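Local atomic coordinates of aldo-keto Reductase, OXIDOREDUCTASE (Salmonella typhimurium, PDB entry 5T79), a protein that probably reduces aldehydes with NADPH as an aldo-keto reductase, and has been studied for the biocatalytic conversion of 3-hydroxybutanal to 1,3-butanediol. Residues 197-201 and 324-328; 228-233 and 253-257. One frame throughout, in Å; residues are numbered along the deposited sequence.

Contact 1: residues 197-201 and 324-328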
loop_
_atom_site.group_PDB
_atom_site.type_symbol
_atom_site.label_atom_id
_atom_site.label_comp_id
_atom_site.label_asym_id
_atom_site.label_seq_id
_atom_site.Cartn_x
_atom_site.Cartn_y
_atom_site.Cartn_z
ATOM N N SER A 197 11.305 -2.645 -2.088
ATOM C CA SER A 197 11.704 -2.277 -3.462
ATOM C C SER A 197 13.079 -2.817 -3.745
ATOM O O SER A 197 13.704 -3.361 -2.840
ATOM C CB SER A 197 11.715 -0.755 -3.637
ATOM O OG SER A 197 12.848 -0.178 -2.993
ATOM N N LEU A 198 13.595 -2.605 -4.966
ATOM C CA LEU A 198 14.977 -2.992 -5.303
ATOM C C LEU A 198 16.001 -2.358 -4.339
ATOM O O LEU A 198 17.043 -2.960 -4.062
ATOM C CB LEU A 198 15.309 -2.565 -6.736
ATOM C CG LEU A 198 14.702 -3.427 -7.845
ATOM C CD1 LEU A 198 14.552 -2.633 -9.139
ATOM C CD2 LEU A 198 15.595 -4.628 -8.135
ATOM N N PHE A 199 15.690 -1.160 -3.829
ATOM C CA PHE A 199 16.577 -0.407 -2.946
ATOM C C PHE A 199 16.278 -0.630 -1.451
ATOM O O PHE A 199 16.962 -0.061 -0.596
ATOM C CB PHE A 199 16.483 1.098 -3.283
ATOM C CG PHE A 199 17.124 1.500 -4.598
ATOM C CD1 PHE A 199 18.105 0.706 -5.189
ATOM C CD2 PHE A 199 16.797 2.707 -5.205
ATOM C CE1 PHE A 199 18.714 1.090 -6.388
ATOM C CE2 PHE A 199 17.414 3.101 -6.393
ATOM C CZ PHE A 199 18.383 2.294 -6.971
ATOM N N GLU A 200 15.288 -1.455 -1.131
ATOM C CA GLU A 200 14.968 -1.718 0.276
ATOM C C GLU A 200 14.513 -3.146 0.410
ATOM O O GLU A 200 13.327 -3.431 0.255
ATOM C CB GLU A 200 13.912 -0.718 0.813
ATOM C CG GLU A 200 13.665 -0.872 2.311
ATOM C CD GLU A 200 14.946 -0.944 3.126
ATOM O OE1 GLU A 200 15.614 0.111 3.242
ATOM O OE2 GLU A 200 15.350 -2.068 3.521
ATOM N N ARG A 201 15.456 -4.054 0.713
ATOM C CA ARG A 201 15.159 -5.489 0.693
ATOM C C ARG A 201 15.105 -6.165 2.085
ATOM O O ARG A 201 15.227 -7.391 2.156
ATOM C CB ARG A 201 16.231 -6.187 -0.190
ATOM C CG ARG A 201 16.217 -5.676 -1.633
ATOM C CD ARG A 201 17.313 -6.304 -2.475
ATOM N NE ARG A 201 17.060 -7.726 -2.717
ATOM C CZ ARG A 201 17.740 -8.468 -3.577
ATOM N NH1 ARG A 201 18.730 -7.933 -4.287
ATOM N NH2 ARG A 201 17.434 -9.749 -3.746
ATOM N N ILE A 324 20.807 -8.036 -11.623
ATOM C CA ILE A 324 20.202 -7.037 -10.726
ATOM C C ILE A 324 20.981 -6.973 -9.419
ATOM O O ILE A 324 21.380 -5.884 -9.028
ATOM C CB ILE A 324 18.697 -7.356 -10.504
ATOM C CG1 ILE A 324 17.890 -6.994 -11.766
ATOM C CG2 ILE A 324 18.141 -6.623 -9.256
ATOM C CD1 ILE A 324 16.407 -7.519 -11.832
ATOM N N ASP A 325 21.225 -8.138 -8.768
ATOM C CA ASP A 325 21.970 -8.238 -7.505
ATOM C C ASP A 325 23.378 -7.672 -7.649
ATOM O O ASP A 325 23.859 -7.042 -6.708
ATOM C CB ASP A 325 22.037 -9.690 -7.010
ATOM C CG ASP A 325 20.724 -10.275 -6.510
ATOM O OD1 ASP A 325 19.719 -9.503 -6.391
ATOM O OD2 ASP A 325 20.700 -11.484 -6.199
ATOM N N ALA A 326 24.029 -7.866 -8.827
ATOM C CA ALA A 326 25.366 -7.331 -9.099
ATOM C C ALA A 326 25.330 -5.790 -9.182
ATOM O O ALA A 326 26.223 -5.147 -8.639
ATOM C CB ALA A 326 25.940 -7.933 -10.385
ATOM N N ILE A 327 24.278 -5.199 -9.815
ATOM C CA ILE A 327 24.115 -3.738 -9.908
ATOM C C ILE A 327 23.927 -3.159 -8.498
ATOM O O ILE A 327 24.556 -2.155 -8.147
ATOM C CB ILE A 327 22.945 -3.335 -10.862
ATOM C CG1 ILE A 327 23.288 -3.677 -12.335
ATOM C CG2 ILE A 327 22.561 -1.828 -10.705
ATOM C CD1 ILE A 327 22.042 -3.710 -13.289
ATOM N N LEU A 328 23.079 -3.805 -7.689
ATOM C CA LEU A 328 22.765 -3.366 -6.327
ATOM C C LEU A 328 23.967 -3.505 -5.380
ATOM O O LEU A 328 24.065 -2.754 -4.407
ATOM C CB LEU A 328 21.565 -4.153 -5.787
ATOM C CG LEU A 328 20.234 -3.965 -6.542
ATOM C CD1 LEU A 328 19.156 -4.891 -5.987
ATOM C CD2 LEU A 328 19.768 -2.516 -6.507
HETATM O O HOH W 1 19.014 -12.191 -4.176
#
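In the TIM-barrel fold of the aldo-keto reductases, the loop that leaves strand 191-193 packs here against the C-terminal helix 318-329. The loop folds into a type I beta turn from Ser-197 to Glu-200, its start also closed as an ST turn by the bond from Phe-199 N to Ser-197 OG. From this turn Leu-198, Phe-199 and Arg-201 meet Leu-328, which sits among all three. Leu-328 CD1 lies 3.4 Å from the carbonyl oxygen Leu-198 O and also touches the guanidinium of Arg-201, while its other methyl, CD2, comes to the edge of the Phe-199 ring, 3.8 Å from CE1. One turn earlier on the helix, Ile-324 turns its CG2 branch, anti to its backbone N, onto Leu-198 CD2; at 3.4 Å this pair is tight for two methyl carbons. Trp-284 of helix 277-285 touches both of these side chains and Arg-201 as well. At the polar border, a bend at chi3 (69°) turns the Arg-201 guanidinium toward Asp-325, with which it forms a salt bridge. Arg-201 NH2 also pairs with Glu-204 and with a sulfate ion, probably from the crystallisation liquor, and a water links it to Asp-325 OD2. Arg-201 NH1 donates to Asp-325 OD1 over 2.8 Å at 163°, the oxygen lying near the guanidinium plane but the nitrogen standing well above the carboxylate plane.

Contact 2: residues 228-233 and 253-257. With NDP (NADPH dihydro-nicotinamide-adenine-dinucleotide phosphate), chain E.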
loop_
_atom_site.group_PDB
_atom_site.type_symbol
_atom_site.label_atom_id
_atom_site.label_comp_id
_atom_site.label_asym_id
_atom_site.label_seq_id
_atom_site.Cartn_x
_atom_site.Cartn_y
_atom_site.Cartn_z
ATOM N N GLN A 228 12.472 7.122 -7.148
ATOM C CA GLN A 228 13.865 6.979 -7.629
ATOM C C GLN A 228 13.965 5.951 -8.759
ATOM O O GLN A 228 14.699 6.151 -9.738
ATOM C CB GLN A 228 14.800 6.548 -6.493
ATOM C CG GLN A 228 15.122 7.680 -5.513
ATOM C CD GLN A 228 16.008 7.240 -4.371
ATOM O OE1 GLN A 228 16.336 6.057 -4.207
ATOM N NE2 GLN A 228 16.425 8.195 -3.549
ATOM N N LEU A 229 13.187 4.867 -8.642
ATOM C CA LEU A 229 13.204 3.768 -9.611
ATOM C C LEU A 229 12.260 4.060 -10.789
ATOM O O LEU A 229 11.359 3.276 -11.099
ATOM C CB LEU A 229 12.857 2.439 -8.894
ATOM C CG LEU A 229 13.933 1.918 -7.916
ATOM C CD1 LEU A 229 13.341 0.939 -6.924
ATOM C CD2 LEU A 229 15.102 1.269 -8.664
ATOM N N THR A 230 12.458 5.232 -11.420
ATOM C CA THR A 230 11.671 5.722 -12.561
ATOM C C THR A 230 12.588 6.494 -13.513
ATOM O O THR A 230 13.817 6.465 -13.352
ATOM C CB THR A 230 10.491 6.633 -12.101
ATOM O OG1 THR A 230 11.002 7.892 -11.657
ATOM C CG2 THR A 230 9.615 6.008 -11.016
ATOM N N ASP A 231 11.964 7.231 -14.456
ATOM C CA ASP A 231 12.575 8.131 -15.439
ATOM C C ASP A 231 12.972 9.462 -14.831
ATOM O O ASP A 231 13.819 10.147 -15.401
ATOM C CB ASP A 231 11.564 8.423 -16.572
ATOM C CG ASP A 231 11.644 7.510 -17.770
ATOM O OD1 ASP A 231 12.641 6.771 -17.886
ATOM O OD2 ASP A 231 10.721 7.556 -18.613
ATOM N N ARG A 232 12.319 9.850 -13.709
ATOM C CA ARG A 232 12.443 11.144 -13.023
ATOM C C ARG A 232 13.866 11.737 -13.022
ATOM O O ARG A 232 14.027 12.873 -13.472
ATOM C CB ARG A 232 11.920 11.059 -11.576
ATOM C CG ARG A 232 11.674 12.432 -10.937
ATOM C CD ARG A 232 11.447 12.352 -9.444
ATOM N NE ARG A 232 10.076 11.969 -9.110
ATOM C CZ ARG A 232 9.714 11.391 -7.968
ATOM N NH1 ARG A 232 10.621 11.106 -7.041
ATOM N NH2 ARG A 232 8.442 11.085 -7.748
ATOM N N TYR A 233 14.879 10.985 -12.543
ATOM C CA TYR A 233 16.239 11.522 -12.421
ATOM C C TYR A 233 17.174 11.116 -13.572
ATOM O O TYR A 233 18.393 11.308 -13.452
ATOM C CB TYR A 233 16.850 11.124 -11.067
ATOM C CG TYR A 233 15.987 11.501 -9.881
ATOM C CD1 TYR A 233 15.765 12.837 -9.549
ATOM C CD2 TYR A 233 15.410 10.525 -9.077
ATOM C CE1 TYR A 233 14.973 13.190 -8.457
ATOM C CE2 TYR A 233 14.622 10.867 -7.979
ATOM C CZ TYR A 233 14.407 12.200 -7.673
ATOM O OH TYR A 233 13.619 12.536 -6.603
ATOM N N GLU A 253 18.607 14.159 -0.811
ATOM C CA GLU A 253 17.261 13.801 -0.436
ATOM C C GLU A 253 16.560 13.244 -1.675
ATOM O O GLU A 253 15.754 12.331 -1.560
ATOM C CB GLU A 253 16.524 15.000 0.160
ATOM C CG GLU A 253 16.905 15.298 1.606
ATOM C CD GLU A 253 18.141 16.174 1.754
ATOM O OE1 GLU A 253 18.826 16.450 0.749
ATOM O OE2 GLU A 253 18.413 16.603 2.890
ATOM N N GLN A 254 16.801 13.835 -2.843
ATOM C CA GLN A 254 16.198 13.306 -4.061
ATOM C C GLN A 254 16.781 11.945 -4.480
ATOM O O GLN A 254 16.050 10.970 -4.585
ATOM C CB GLN A 254 16.366 14.318 -5.185
ATOM C CG GLN A 254 15.613 15.607 -4.955
ATOM C CD GLN A 254 15.931 16.649 -5.999
ATOM O OE1 GLN A 254 16.931 17.348 -5.900
ATOM N NE2 GLN A 254 15.071 16.767 -6.997
ATOM N N ILE A 255 18.109 11.872 -4.572
ATOM C CA ILE A 255 18.855 10.645 -4.904
ATOM C C ILE A 255 20.363 10.866 -4.649
ATOM O O ILE A 255 20.871 11.942 -4.963
ATOM C CB ILE A 255 18.564 10.191 -6.379
ATOM C CG1 ILE A 255 19.011 8.735 -6.627
ATOM C CG2 ILE A 255 19.125 11.156 -7.458
ATOM C CD1 ILE A 255 18.267 8.038 -7.760
ATOM N N THR A 256 21.066 9.853 -4.090
ATOM C CA THR A 256 22.525 9.923 -3.879
ATOM C C THR A 256 23.237 9.578 -5.199
ATOM O O THR A 256 22.598 9.049 -6.118
ATOM C CB THR A 256 23.008 8.983 -2.747
ATOM O OG1 THR A 256 22.803 7.624 -3.137
ATOM C CG2 THR A 256 22.369 9.275 -1.386
ATOM N N ALA A 257 24.550 9.861 -5.290
ATOM C CA ALA A 257 25.343 9.552 -6.489
ATOM C C ALA A 257 25.365 8.050 -6.778
ATOM O O ALA A 257 25.171 7.662 -7.938
ATOM C CB ALA A 257 26.769 10.076 -6.341
HETATM P PA NDP E . 5.978 4.865 -5.344
HETATM O O1A NDP E . 5.184 4.011 -6.287
HETATM O O2A NDP E . 7.219 4.457 -4.688
HETATM O O5B NDP E . 6.336 6.289 -6.004
HETATM C C5B NDP E . 5.188 7.088 -6.351
HETATM C C4B NDP E . 5.603 8.404 -6.949
HETATM O O4B NDP E . 6.617 8.178 -7.954
HETATM C C3B NDP E . 4.461 9.146 -7.642
HETATM O O3B NDP E . 3.847 10.066 -6.742
HETATM C C2B NDP E . 5.143 9.820 -8.825
HETATM O O2B NDP E . 5.686 11.106 -8.453
HETATM C C1B NDP E . 6.295 8.865 -9.147
HETATM N N9A NDP E . 5.997 7.876 -10.179
HETATM C C8A NDP E . 5.195 6.770 -10.078
HETATM N N7A NDP E . 5.125 6.057 -11.176
HETATM C C5A NDP E . 5.933 6.748 -12.067
HETATM C C6A NDP E . 6.231 6.549 -13.431
HETATM N N6A NDP E . 5.844 5.476 -14.129
HETATM N N1A NDP E . 7.002 7.475 -14.045
HETATM C C2A NDP E . 7.482 8.495 -13.326
HETATM N N3A NDP E . 7.290 8.773 -12.034
HETATM C C4A NDP E . 6.484 7.867 -11.462
HETATM O O3 NDP E . 4.860 5.050 -4.233
HETATM P PN NDP E . 5.024 5.836 -2.850
HETATM O O1N NDP E . 4.368 7.117 -3.212
HETATM O O2N NDP E . 6.450 5.836 -2.318
HETATM O O5D NDP E . 4.232 5.055 -1.666
HETATM C C5D NDP E . 3.306 4.015 -2.086
HETATM C C4D NDP E . 2.078 3.998 -1.205
HETATM O O4D NDP E . 2.393 3.307 0.019
HETATM C C3D NDP E . 1.529 5.344 -0.769
HETATM O O3D NDP E . 0.720 5.910 -1.789
HETATM C C2D NDP E . 0.811 5.004 0.545
HETATM O O2D NDP E . -0.559 4.611 0.471
HETATM C C1D NDP E . 1.684 3.876 1.101
HETATM N N1N NDP E . 2.699 4.336 2.070
HETATM C C2N NDP E . 2.637 3.782 3.348
HETATM C C3N NDP E . 3.502 4.109 4.323
HETATM C C7N NDP E . 3.550 3.266 5.569
HETATM O O7N NDP E . 4.325 3.662 6.453
HETATM N N7N NDP E . 2.773 2.194 5.726
HETATM C C4N NDP E . 4.432 5.278 4.132
HETATM C C5N NDP E . 4.610 5.617 2.690
HETATM C C6N NDP E . 3.786 5.199 1.751
HETATM P P2B NDP E . 5.587 12.517 -9.252
HETATM O O1X NDP E . 4.868 13.617 -8.565
HETATM O O2X NDP E . 7.063 12.816 -9.481
HETATM O O3X NDP E . 4.987 12.146 -10.604
HETATM O O HOH W 2 19.292 8.137 -2.352
HETATM O O HOH W 3 13.406 10.511 -3.798
#
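Tyr-233 lays one face of its ring over the CG2 methyl of Ile-255, a CH-pi contact in which CG2 stands 4.2 Å from the ring centroid and 20° off the normal. The opposite face is taken by Arg-232 CD, offset toward the rim, so the phenol is sandwiched between the two aliphatic groups. Toward its hydroxyl end the ring also meets Gln-254, whose CB lies 3.6 Å from Tyr-233 OH. Gln-228 spans the neighbouring ground: its chain, extended beyond CG (chi2 178°), passes obliquely across the CG1-CD1 arm of Ile-255, Gln-228 CG 3.9 Å from Ile-255 CD1, and brings its amide to the backbone. There Gln-228 NE2 donates to Gln-254 O over 3.0 Å at 159°; the oxygen lies near the amide plane of Gln-228, while the nitrogen is tilted out of the carbonyl plane. A water donates a second hydrogen bond to Gln-254 O, so two donors grip this oxygen. Just beyond, Thr-256 caps the N terminus of helix 257-272 through Lys-259 N. On the cofactor side, Arg-232 NH2 donates to both O2X and O2B of NADPH, each at 2.8 Å, with a weak bond from NE to O2X. Arg-232 NH1 donates to Gly-226 O and weakly to Tyr-233 OH. The guanidinium is thus tied to protein and cofactor together, and its positive charge probably favours binding of the 2'-phosphate that distinguishes NADPH from NADH.

Both contacts lie on the same side of the chain's centre, 14 Å apart between their own centres, and contact 2 falls within the 122 residues that separate the two halves of contact 1. The order along the chain is 197-201, then 228-233 and 253-257 in the loop region between strand 217-220 and helix 257-272, and finally 324-328. Phe-199 joins them directly: its CD2 lies 3.5 Å from Gln-228 OE1, and its CE2 packs on Leu-229 CD2. Helix 257-272 is common ground, since Val-263 touches Phe-199 and Ile-255. Through these shared neighbours the C-terminal helix connects with the loop whose Arg-232 binds the 2'-phosphate of NADPH.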